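Side-chain contact in MRG701 (Oryza sativa, PDB 5IN1), which is a plant MRG-family protein whose chromodomain probably reads methylated histone tails in the control of transcription: residues E47-N51 against D52-K56. Residues are numbered along the deposited sequence; the frame is centred on the assembly and turned at random.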
ATOM      1  N   GLU A  47       6.353 -17.668  -3.193  1.00  7.13           N
ATOM      2  CA  GLU A  47       5.712 -17.063  -4.359  1.00  8.47           C
ATOM      3  C   GLU A  47       4.960 -15.799  -3.999  1.00  7.97           C
ATOM      4  O   GLU A  47       4.613 -15.573  -2.838  1.00  7.97           O
ATOM      5  CB  GLU A  47       4.754 -18.051  -5.017  1.00 13.10           C
ATOM      6  CG  GLU A  47       3.580 -18.417  -4.119  1.00 10.36           C
ATOM      7  CD  GLU A  47       2.618 -19.394  -4.774  1.00 16.54           C
ATOM      8  OE1 GLU A  47       1.823 -20.010  -4.039  1.00 12.14           O
ATOM      9  OE2 GLU A  47       2.675 -19.565  -6.011  1.00 19.50           O
ATOM     10  N   TRP A  48       4.712 -14.973  -5.011  1.00  8.39           N
ATOM     11  CA  TRP A  48       3.842 -13.821  -4.872  1.00  6.55           C
ATOM     12  C   TRP A  48       2.392 -14.241  -4.938  1.00  7.37           C
ATOM     13  O   TRP A  48       1.990 -14.968  -5.852  1.00 10.13           O
ATOM     14  CB  TRP A  48       4.072 -12.798  -5.991  1.00  8.31           C
ATOM     15  CG  TRP A  48       5.358 -12.064  -5.951  1.00  8.34           C
ATOM     16  CD1 TRP A  48       6.422 -12.229  -6.794  1.00 13.25           C
ATOM     17  CD2 TRP A  48       5.723 -11.016  -5.049  1.00  8.02           C
ATOM     18  NE1 TRP A  48       7.424 -11.362  -6.460  1.00 12.30           N
ATOM     19  CE2 TRP A  48       7.022 -10.604  -5.391  1.00 11.60           C
ATOM     20  CE3 TRP A  48       5.070 -10.385  -3.980  1.00  8.06           C
ATOM     21  CZ2 TRP A  48       7.692  -9.591  -4.698  1.00 11.83           C
ATOM     22  CZ3 TRP A  48       5.734  -9.379  -3.291  1.00  9.85           C
ATOM     23  CH2 TRP A  48       7.033  -8.991  -3.656  1.00  8.35           C
ATOM     24  N   VAL A  49       1.599 -13.780  -3.979  1.00  6.41           N
ATOM     25  CA  VAL A  49       0.165 -13.990  -4.031  1.00  7.97           C
ATOM     26  C   VAL A  49      -0.598 -12.711  -3.734  1.00  7.85           C
ATOM     27  O   VAL A  49      -0.087 -11.790  -3.078  1.00  6.93           O
ATOM     28  CB  VAL A  49      -0.278 -15.080  -3.028  1.00  7.57           C
ATOM     29  CG1 VAL A  49       0.438 -16.410  -3.308  1.00  9.40           C
ATOM     30  CG2 VAL A  49      -0.028 -14.618  -1.611  1.00  7.23           C
ATOM     31  N   THR A  50      -1.845 -12.667  -4.177  1.00  7.85           N
ATOM     32  CA  THR A  50      -2.699 -11.544  -3.847  1.00  7.54           C
ATOM     33  C   THR A  50      -3.652 -11.899  -2.705  1.00  6.74           C
ATOM     34  O   THR A  50      -3.637 -13.029  -2.185  1.00  6.40           O
ATOM     35  CB  THR A  50      -3.455 -11.057  -5.094  1.00 10.97           C
ATOM     36  OG1 THR A  50      -3.901 -12.190  -5.837  1.00 12.46           O
ATOM     37  CG2 THR A  50      -2.495 -10.252  -5.967  1.00 15.48           C
ATOM     38  N   ASN A  51      -4.441 -10.919  -2.281  1.00  6.04           N
ATOM     39  CA  ASN A  51      -5.228 -11.022  -1.066  1.00  7.61           C
ATOM     40  C   ASN A  51      -6.189 -12.207  -1.034  1.00  7.01           C
ATOM     41  O   ASN A  51      -6.450 -12.799   0.025  1.00  8.35           O
ATOM     42  CB  ASN A  51      -5.998  -9.713  -0.875  1.00 11.54           C
ATOM     43  CG  ASN A  51      -6.812  -9.698   0.376  1.00 16.80           C
ATOM     44  OD1 ASN A  51      -6.263  -9.646   1.469  1.00 19.41           O
ATOM     45  ND2 ASN A  51      -8.136  -9.724   0.234  1.00 19.88           N
ATOM     46  N   ASP A  52      -6.720 -12.550  -2.197  1.00  6.27           N
ATOM     47  CA  ASP A  52      -7.674 -13.643  -2.315  1.00  7.45           C
ATOM     48  C   ASP A  52      -7.098 -15.005  -1.909  1.00  6.79           C
ATOM     49  O   ASP A  52      -7.859 -15.931  -1.628  1.00  8.23           O
ATOM     50  CB  ASP A  52      -8.162 -13.713  -3.748  1.00  7.97           C
ATOM     51  CG  ASP A  52      -7.022 -13.754  -4.714  1.00  8.10           C
ATOM     52  OD1 ASP A  52      -6.290 -12.739  -4.841  1.00  7.50           O
ATOM     53  OD2 ASP A  52      -6.818 -14.808  -5.339  1.00 11.38           O
ATOM     54  N   ARG A  53      -5.768 -15.123  -1.878  1.00  5.51           N
ATOM     55  CA  ARG A  53      -5.120 -16.371  -1.482  1.00  6.33           C
ATOM     56  C   ARG A  53      -4.869 -16.497   0.016  1.00  5.63           C
ATOM     57  O   ARG A  53      -4.462 -17.568   0.473  1.00  6.25           O
ATOM     58  CB  ARG A  53      -3.790 -16.522  -2.223  1.00  6.18           C
ATOM     59  CG  ARG A  53      -3.941 -16.806  -3.721  1.00 10.41           C
ATOM     60  CD  ARG A  53      -4.188 -18.327  -3.993  1.00 10.73           C
ATOM     61  NE  ARG A  53      -3.086 -19.186  -3.561  1.00 15.00           N
ATOM     62  CZ  ARG A  53      -1.961 -19.384  -4.251  1.00 12.25           C
ATOM     63  NH1 ARG A  53      -1.769 -18.791  -5.413  1.00 17.87           N
ATOM     64  NH2 ARG A  53      -1.019 -20.183  -3.769  1.00 17.85           N
ATOM     65  N   LEU A  54      -5.085 -15.411   0.758  1.00  5.84           N
ATOM     66  CA  LEU A  54      -4.667 -15.310   2.152  1.00  6.42           C
ATOM     67  C   LEU A  54      -5.829 -15.037   3.102  1.00  6.53           C
ATOM     68  O   LEU A  54      -6.851 -14.427   2.733  1.00  7.94           O
ATOM     69  CB  LEU A  54      -3.628 -14.201   2.324  1.00  6.71           C
ATOM     70  CG  LEU A  54      -2.353 -14.318   1.489  1.00  6.99           C
ATOM     71  CD1 LEU A  54      -1.419 -13.149   1.795  1.00  9.03           C
ATOM     72  CD2 LEU A  54      -1.663 -15.661   1.718  1.00  6.46           C
ATOM     73  N   LEU A  55      -5.633 -15.437   4.349  1.00  6.55           N
ATOM     74  CA  LEU A  55      -6.543 -15.125   5.442  1.00  6.08           C
ATOM     75  C   LEU A  55      -5.724 -14.718   6.660  1.00  6.57           C
ATOM     76  O   LEU A  55      -4.693 -15.327   6.958  1.00  6.75           O
ATOM     77  CB  LEU A  55      -7.435 -16.330   5.778  1.00  6.60           C
ATOM     78  CG  LEU A  55      -8.516 -16.712   4.758  1.00  7.25           C
ATOM     79  CD1 LEU A  55      -9.135 -18.035   5.149  1.00  8.92           C
ATOM     80  CD2 LEU A  55      -9.587 -15.619   4.703  1.00 10.84           C
ATOM     81  N   LYS A  56      -6.192 -13.712   7.385  1.00  7.52           N
ATOM     82  CA  LYS A  56      -5.559 -13.316   8.640  1.00  7.03           C
ATOM     83  C   LYS A  56      -5.554 -14.503   9.606  1.00  5.83           C
ATOM     84  O   LYS A  56      -6.487 -15.298   9.608  1.00  6.01           O
ATOM     85  CB  LYS A  56      -6.298 -12.127   9.253  1.00  9.39           C
ATOM     86  CG  LYS A  56      -5.563 -11.470  10.395  1.00 13.91           C
ATOM     87  CD  LYS A  56      -6.215 -10.177  10.823  1.00 21.23           C
ATOM     88  CE  LYS A  56      -5.468  -9.564  11.999  1.00 22.65           C
ATOM     89  NZ  LYS A  56      -6.013  -8.215  12.319  1.00 30.04           N
TER
HETATM   90  O   HOH W   1      -4.663 -15.162  -7.114  1.00 20.99           O
HETATM   91  O   HOH W   2      -7.439 -11.793   3.205  1.00 15.29           O
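Arg53 folds back over Val49 to reach Glu47, its NH2 lying 2.9 Å from Glu47 OE1 in a salt bridge. The bond is bent, 138° at the hydrogen, and comes in from above the carboxylate plane; the two flat groups stand 77° apart. Bends at chi2 (-83°) and again at chi3 curl the arginine chain, so that Val49 CG1 lies against one guanidinium face, toward its rim. Tyr38 OH also binds Glu47 OE1, and Arg53 NE reaches the carbonyl of Tyr12. With a leucine in place of Arg53, Glu47 would probably lose its charged mate and the carbonyl of Tyr12 its side-chain donor.

The other branch of Val49 makes the apolar contact: CG2 meets Leu54 CD2 at 3.9 Å, with Val49 also touching Val36 and Leu54 touching Tyr34, both of strand 31-38.

All this happens round the short 3-10 turn that carries the chain from strand 47-50 to strand 54-56, the outermost strands of the sheet within this chain; 54-56 pairs with strand 8-13, consistent with the curled SH3-like barrel of chromodomains of this family.

Two backbone bonds shape the turn: Arg53 N to Thr50 O and Leu54 N to Asn51 O, each 3.0 Å. At its start Thr50 OG1 donates to the syn lone pair of Asp52 OD1, a short 2.6 Å bond. A water donates to Asp52 OD2 and, weakly, to Thr50 OG1.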